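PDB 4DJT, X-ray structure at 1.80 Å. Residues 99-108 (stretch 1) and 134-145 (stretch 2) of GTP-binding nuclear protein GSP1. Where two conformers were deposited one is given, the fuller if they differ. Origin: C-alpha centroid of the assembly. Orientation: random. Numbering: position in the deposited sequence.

Stretch 1, residues 99-108: TCQNLARWVK
Stretch 2, residues 134-145: KISKKLVMEVLK

Two helical segments of one chain pack here mainly through apolar side chains, with some backbone atoms in the contact: among the modelled atoms no hydrogen bond crosses between them, and the contact buries 403 Å² summed over both sides. Stretch 1 is helical over 99-101 and again over 103-108. At N102 the backbone moves to phi/psi -80/1, and L103 N donates to C100 O at 3.1 Å; regular i to i+4 bonding follows, as in V107 N to L103 O at 2.9 Å. Stretch 2 enters in extended form, with I135 at -66/122 and S136 at -65/141, then turns into helix 137-143. S136 is the N-cap: its OG, set by a t rotamer, accepts from K138 N at 3.0 Å with an N-H...O angle of 159°. L144, at -93/17, is the first residue to leave helical phi/psi, and K145 follows at 57/32.

The axes of helices 103-108 and 137-143 approach to 10.4 Å, with their N-to-C directions 48° apart. The register follows from the nearest CA pairs: C100 CA with V140 CA at 6.3 Å, Q101 CA with V143 CA at 6.0 Å, and A104 CA with L144 CA at 5.4 Å. Both stretches therefore advance in the same sense along the contact, and of these three CA pairs A104 with L144 is the closest; there stretch 1 offers the small side chain of A104.

The principal bump is V143. Its CA-to-CB bond points toward stretch 1, and its t rotamer (chi1 175°) seats the side chain as a knob in a hollow formed by C100, Q101, L103 and A104. V143 CG1 reaches the hollow's backbone, lying 3.3 Å from Q101 O and 3.4 Å from C100 O; it is also 4.3 Å from A104 CB and 4.4 Å from L103 CB. V143 CG2 meets C100 SG at 3.7 Å. Backbone as well as side chains thus lines the socket.

C100 is the answering projection from stretch 1. Directed toward stretch 2, with chi1 169° (t), it has 85 Å² covered. Its SG lies 4.1 Å from V140 CG2 and 4.4 Å from L139 CB, while C100 CB touches I135 CD1 at 3.8 Å. I135 (m, t; chi2 160°) thereby extends the apolar surface to the segment preceding the helix.

Farther along, L144 fills the space beside L103, A104 and V107. Its CA-to-CB bond points sideways, but the m, t rotamer (chi1 -72°, chi2 179°) brings its end nearer: L144 CD2 is 3.8 Å from A104 CA, 4.0 Å from V107 CG2 and 4.2 Å from L103 CB. A104 CB rests 3.6 Å from V143 O. L103 (m, t; chi1 -74°, chi2 178°) reaches V140 (t, chi1 175°) through L103 CD1 and V140 CG1 at 3.8 Å, a further apolar link between the helices.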

ATOM      1  N   THR A  99     -10.357 -10.900   5.836  1.00 34.15           N
ATOM      2  CA  THR A  99      -9.405  -9.832   5.479  1.00 31.85           C
ATOM      3  C   THR A  99      -9.910  -8.473   5.932  1.00 31.81           C
ATOM      4  O   THR A  99      -9.112  -7.611   6.370  1.00 30.84           O
ATOM      5  CB  THR A  99      -9.085  -9.806   3.951  1.00 30.69           C
ATOM      6  OG1 THR A  99     -10.210  -9.323   3.200  1.00 31.33           O
ATOM      7  CG2 THR A  99      -8.677 -11.206   3.434  1.00 30.45           C
ATOM      8  N   CYS A 100     -11.228  -8.277   5.846  1.00 32.49           N
ATOM      9  CA  CYS A 100     -11.848  -7.071   6.360  1.00 33.81           C
ATOM     10  C   CYS A 100     -11.789  -7.030   7.886  1.00 33.41           C
ATOM     11  O   CYS A 100     -11.460  -6.009   8.463  1.00 32.16           O
ATOM     12  CB  CYS A 100     -13.294  -6.950   5.882  1.00 37.09           C
ATOM     13  SG  CYS A 100     -14.175  -5.643   6.741  1.00 41.97           S
ATOM     14  N   GLN A 101     -12.072  -8.166   8.526  1.00 36.05           N
ATOM     15  CA  GLN A 101     -12.060  -8.270  10.001  1.00 36.15           C
ATOM     16  C   GLN A 101     -10.711  -7.885  10.610  1.00 34.20           C
ATOM     17  O   GLN A 101     -10.673  -7.209  11.645  1.00 35.23           O
ATOM     18  CB  GLN A 101     -12.429  -9.699  10.449  1.00 38.61           C
ATOM     19  N   ASN A 102      -9.605  -8.283   9.960  1.00 30.68           N
ATOM     20  CA  ASN A 102      -8.272  -8.043  10.509  0.50 28.92           C
ATOM     21  C   ASN A 102      -7.789  -6.610  10.248  1.00 27.49           C
ATOM     22  O   ASN A 102      -6.667  -6.257  10.629  1.00 26.39           O
ATOM     23  CB  ASN A 102      -7.249  -9.040   9.944  0.50 28.06           C
ATOM     24  CG  ASN A 102      -7.152 -10.333  10.752  0.50 28.86           C
ATOM     25  OD1 ASN A 102      -6.982 -10.318  11.978  0.50 29.10           O
ATOM     26  ND2 ASN A 102      -7.204 -11.464  10.051  0.50 28.49           N
ATOM     27  N   LEU A 103      -8.620  -5.775   9.604  1.00 26.42           N
ATOM     28  CA  LEU A 103      -8.197  -4.403   9.320  1.00 24.98           C
ATOM     29  C   LEU A 103      -7.768  -3.646  10.585  1.00 25.20           C
ATOM     30  O   LEU A 103      -6.767  -2.937  10.582  1.00 23.46           O
ATOM     31  CB  LEU A 103      -9.265  -3.614   8.558  1.00 24.88           C
ATOM     32  CG  LEU A 103      -9.478  -3.929   7.061  1.00 24.98           C
ATOM     33  CD1 LEU A 103     -10.624  -3.072   6.521  1.00 26.29           C
ATOM     34  CD2 LEU A 103      -8.228  -3.709   6.220  1.00 22.89           C
ATOM     35  N   ALA A 104      -8.533  -3.788  11.667  1.00 26.77           N
ATOM     36  CA  ALA A 104      -8.246  -3.043  12.888  1.00 26.18           C
ATOM     37  C   ALA A 104      -6.925  -3.500  13.486  1.00 25.66           C
ATOM     38  O   ALA A 104      -6.176  -2.701  14.057  1.00 27.53           O
ATOM     39  CB  ALA A 104      -9.389  -3.224  13.903  1.00 26.94           C
ATOM     40  N   ARG A 105      -6.674  -4.784  13.379  1.00 25.87           N
ATOM     41  CA  ARG A 105      -5.421  -5.397  13.813  1.00 26.47           C
ATOM     42  C   ARG A 105      -4.226  -4.838  13.019  1.00 24.26           C
ATOM     43  O   ARG A 105      -3.184  -4.537  13.598  1.00 24.24           O
ATOM     44  CB  ARG A 105      -5.483  -6.927  13.644  1.00 27.16           C
ATOM     45  N   TRP A 106      -4.399  -4.692  11.703  1.00 22.34           N
ATOM     46  CA  TRP A 106      -3.375  -4.106  10.845  1.00 20.81           C
ATOM     47  C   TRP A 106      -3.120  -2.676  11.174  1.00 20.76           C
ATOM     48  O   TRP A 106      -1.957  -2.252  11.319  1.00 20.44           O
ATOM     49  CB  TRP A 106      -3.744  -4.248   9.358  1.00 20.26           C
ATOM     50  CG  TRP A 106      -3.410  -5.594   8.791  1.00 20.35           C
ATOM     51  CD1 TRP A 106      -4.292  -6.604   8.406  1.00 20.67           C
ATOM     52  CD2 TRP A 106      -2.084  -6.139   8.558  1.00 20.17           C
ATOM     53  NE1 TRP A 106      -3.607  -7.694   7.947  1.00 20.78           N
ATOM     54  CE2 TRP A 106      -2.279  -7.473   8.006  1.00 20.39           C
ATOM     55  CE3 TRP A 106      -0.794  -5.664   8.730  1.00 19.79           C
ATOM     56  CZ2 TRP A 106      -1.224  -8.281   7.664  1.00 20.36           C
ATOM     57  CZ3 TRP A 106       0.274  -6.493   8.374  1.00 19.99           C
ATOM     58  CH2 TRP A 106       0.062  -7.767   7.860  1.00 20.52           C
ATOM     59  N   VAL A 107      -4.183  -1.892  11.319  1.00 20.80           N
ATOM     60  CA  VAL A 107      -4.007  -0.508  11.753  1.00 20.96           C
ATOM     61  C   VAL A 107      -3.245  -0.442  13.086  1.00 22.69           C
ATOM     62  O   VAL A 107      -2.326   0.388  13.250  1.00 21.93           O
ATOM     63  CB  VAL A 107      -5.353   0.247  11.870  1.00 20.89           C
ATOM     64  CG1 VAL A 107      -5.163   1.595  12.588  1.00 21.04           C
ATOM     65  CG2 VAL A 107      -5.989   0.435  10.487  1.00 20.32           C
ATOM     66  N   LYS A 108      -3.620  -1.285  14.043  1.00 24.54           N
ATOM     67  CA  LYS A 108      -3.001  -1.214  15.383  1.00 26.70           C
ATOM     68  C   LYS A 108      -1.528  -1.617  15.316  1.00 26.96           C
ATOM     69  O   LYS A 108      -0.698  -1.009  15.958  1.00 28.35           O
ATOM     70  CB  LYS A 108      -3.732  -2.086  16.420  1.00 27.69           C
ATOM     71  N   LYS A 134     -20.033  -8.805  -2.351  1.00 48.78           N
ATOM     72  CA  LYS A 134     -18.857  -7.996  -2.011  1.00 46.53           C
ATOM     73  C   LYS A 134     -19.048  -7.329  -0.632  1.00 47.56           C
ATOM     74  O   LYS A 134     -20.164  -6.931  -0.264  1.00 47.65           O
ATOM     75  CB  LYS A 134     -18.597  -6.942  -3.096  1.00 45.56           C
ATOM     76  N   ILE A 135     -17.960  -7.238   0.133  1.00 46.41           N
ATOM     77  CA  ILE A 135     -17.994  -6.644   1.464  1.00 45.20           C
ATOM     78  C   ILE A 135     -18.300  -5.157   1.365  1.00 45.56           C
ATOM     79  O   ILE A 135     -17.559  -4.401   0.745  1.00 47.69           O
ATOM     80  CB  ILE A 135     -16.649  -6.799   2.208  1.00 44.90           C
ATOM     81  CG1 ILE A 135     -16.390  -8.254   2.583  1.00 45.41           C
ATOM     82  CG2 ILE A 135     -16.632  -5.945   3.471  1.00 45.53           C
ATOM     83  CD1 ILE A 135     -14.926  -8.537   2.867  1.00 44.84           C
ATOM     84  N   SER A 136     -19.382  -4.757   2.017  1.00 45.06           N
ATOM     85  CA  SER A 136     -19.794  -3.372   2.102  1.00 43.90           C
ATOM     86  C   SER A 136     -18.775  -2.533   2.871  1.00 42.97           C
ATOM     87  O   SER A 136     -18.221  -2.976   3.886  1.00 44.88           O
ATOM     88  CB  SER A 136     -21.173  -3.303   2.795  1.00 44.47           C
ATOM     89  OG  SER A 136     -21.534  -1.977   3.109  1.00 44.78           O
ATOM     90  N   LYS A 137     -18.547  -1.311   2.398  1.00 40.74           N
ATOM     91  CA  LYS A 137     -17.846  -0.308   3.161  1.00 39.36           C
ATOM     92  C   LYS A 137     -18.383  -0.108   4.612  1.00 39.29           C
ATOM     93  O   LYS A 137     -17.648   0.381   5.476  1.00 34.55           O
ATOM     94  CB  LYS A 137     -17.878   1.037   2.414  1.00 39.88           C
ATOM     95  CG  LYS A 137     -16.962   2.080   3.011  1.00 40.49           C
ATOM     96  CD  LYS A 137     -16.991   3.441   2.293  1.00 40.81           C
ATOM     97  CE  LYS A 137     -16.085   4.410   3.031  1.00 42.02           C
ATOM     98  NZ  LYS A 137     -15.834   5.738   2.384  1.00 43.94           N
ATOM     99  N   LYS A 138     -19.655  -0.455   4.864  1.00 32.76           N
ATOM    100  CA  LYS A 138     -20.222  -0.349   6.215  1.00 32.40           C
ATOM    101  C   LYS A 138     -19.475  -1.243   7.156  1.00 33.58           C
ATOM    102  O   LYS A 138     -19.206  -0.861   8.305  1.00 33.64           O
ATOM    103  CB  LYS A 138     -21.688  -0.787   6.252  1.00 32.74           C
ATOM    104  CG  LYS A 138     -22.683   0.229   5.740  1.00 32.74           C
ATOM    105  CD  LYS A 138     -23.985  -0.495   5.408  1.00 34.12           C
ATOM    106  CE  LYS A 138     -25.097   0.457   5.085  1.00 35.30           C
ATOM    107  NZ  LYS A 138     -25.481   1.167   6.320  1.00 37.15           N
ATOM    108  N   LEU A 139     -19.161  -2.452   6.681  1.00 32.19           N
ATOM    109  CA  LEU A 139     -18.501  -3.443   7.516  1.00 33.19           C
ATOM    110  C   LEU A 139     -17.105  -2.967   7.838  1.00 31.23           C
ATOM    111  O   LEU A 139     -16.630  -3.166   8.961  1.00 31.08           O
ATOM    112  CB  LEU A 139     -18.479  -4.825   6.849  1.00 33.44           C
ATOM    113  CG  LEU A 139     -19.851  -5.452   6.614  1.00 35.93           C
ATOM    114  CD1 LEU A 139     -19.716  -6.696   5.743  1.00 37.04           C
ATOM    115  CD2 LEU A 139     -20.562  -5.780   7.925  1.00 36.32           C
ATOM    116  N   VAL A 140     -16.465  -2.297   6.871  1.00 30.98           N
ATOM    117  CA  VAL A 140     -15.126  -1.701   7.103  1.00 30.07           C
ATOM    118  C   VAL A 140     -15.198  -0.666   8.216  1.00 29.48           C
ATOM    119  O   VAL A 140     -14.419  -0.697   9.176  1.00 26.44           O
ATOM    120  CB  VAL A 140     -14.555  -1.050   5.814  1.00 30.44           C
ATOM    121  CG1 VAL A 140     -13.239  -0.337   6.099  1.00 29.07           C
ATOM    122  CG2 VAL A 140     -14.383  -2.099   4.730  1.00 31.36           C
ATOM    123  N   MET A 141     -16.187   0.213   8.111  1.00 29.20           N
ATOM    124  CA  MET A 141     -16.379   1.250   9.093  1.00 31.17           C
ATOM    125  C   MET A 141     -16.628   0.679  10.475  1.00 31.23           C
ATOM    126  O   MET A 141     -16.141   1.218  11.460  1.00 31.99           O
ATOM    127  CB  MET A 141     -17.539   2.158   8.688  1.00 30.99           C
ATOM    128  CG  MET A 141     -17.065   3.377   7.964  1.00 31.85           C
ATOM    129  SD  MET A 141     -18.389   4.525   7.553  1.00 34.32           S
ATOM    130  CE  MET A 141     -18.592   4.209   5.794  1.00 30.06           C
ATOM    131  N   GLU A 142     -17.377  -0.411  10.561  1.00 31.47           N
ATOM    132  CA  GLU A 142     -17.621  -0.998  11.879  1.00 32.49           C
ATOM    133  C   GLU A 142     -16.436  -1.748  12.443  1.00 31.83           C
ATOM    134  O   GLU A 142     -16.120  -1.595  13.620  1.00 30.57           O
ATOM    135  CB  GLU A 142     -18.821  -1.895  11.886  1.00 34.74           C
ATOM    136  CG  GLU A 142     -19.292  -2.118  13.313  1.00 37.79           C
ATOM    137  CD  GLU A 142     -20.727  -2.536  13.401  1.00 38.82           C
ATOM    138  OE1 GLU A 142     -21.269  -3.056  12.409  1.00 42.45           O
ATOM    139  OE2 GLU A 142     -21.302  -2.349  14.471  1.00 40.09           O
ATOM    140  N   VAL A 143     -15.733  -2.509  11.595  1.00 31.62           N
ATOM    141  CA  VAL A 143     -14.508  -3.173  12.025  1.00 31.52           C
ATOM    142  C   VAL A 143     -13.550  -2.112  12.562  1.00 29.83           C
ATOM    143  O   VAL A 143     -12.862  -2.320  13.563  1.00 29.42           O
ATOM    144  CB  VAL A 143     -13.846  -3.967  10.870  1.00 31.58           C
ATOM    145  CG1 VAL A 143     -12.508  -4.545  11.313  1.00 32.99           C
ATOM    146  CG2 VAL A 143     -14.780  -5.068  10.373  1.00 32.86           C
ATOM    147  N   LEU A 144     -13.546  -0.946  11.930  1.00 28.77           N
ATOM    148  CA  LEU A 144     -12.649   0.124  12.326  1.00 28.42           C
ATOM    149  C   LEU A 144     -13.288   1.097  13.339  1.00 27.68           C
ATOM    150  O   LEU A 144     -12.764   2.171  13.578  1.00 28.17           O
ATOM    151  CB  LEU A 144     -12.150   0.864  11.072  1.00 28.36           C
ATOM    152  CG  LEU A 144     -11.134   0.120  10.184  1.00 29.48           C
ATOM    153  CD1 LEU A 144     -10.755   0.974   8.979  1.00 27.91           C
ATOM    154  CD2 LEU A 144      -9.897  -0.239  11.001  1.00 29.95           C
ATOM    155  N   LYS A 145     -14.387   0.676  13.985  1.00 27.20           N
ATOM    156  CA  LYS A 145     -15.024   1.444  15.060  1.00 26.52           C
ATOM    157  C   LYS A 145     -15.390   2.828  14.582  1.00 24.14           C
ATOM    158  O   LYS A 145     -15.362   3.778  15.334  1.00 24.60           O
ATOM    159  CB  LYS A 145     -14.121   1.538  16.301  1.00 26.56           C
TER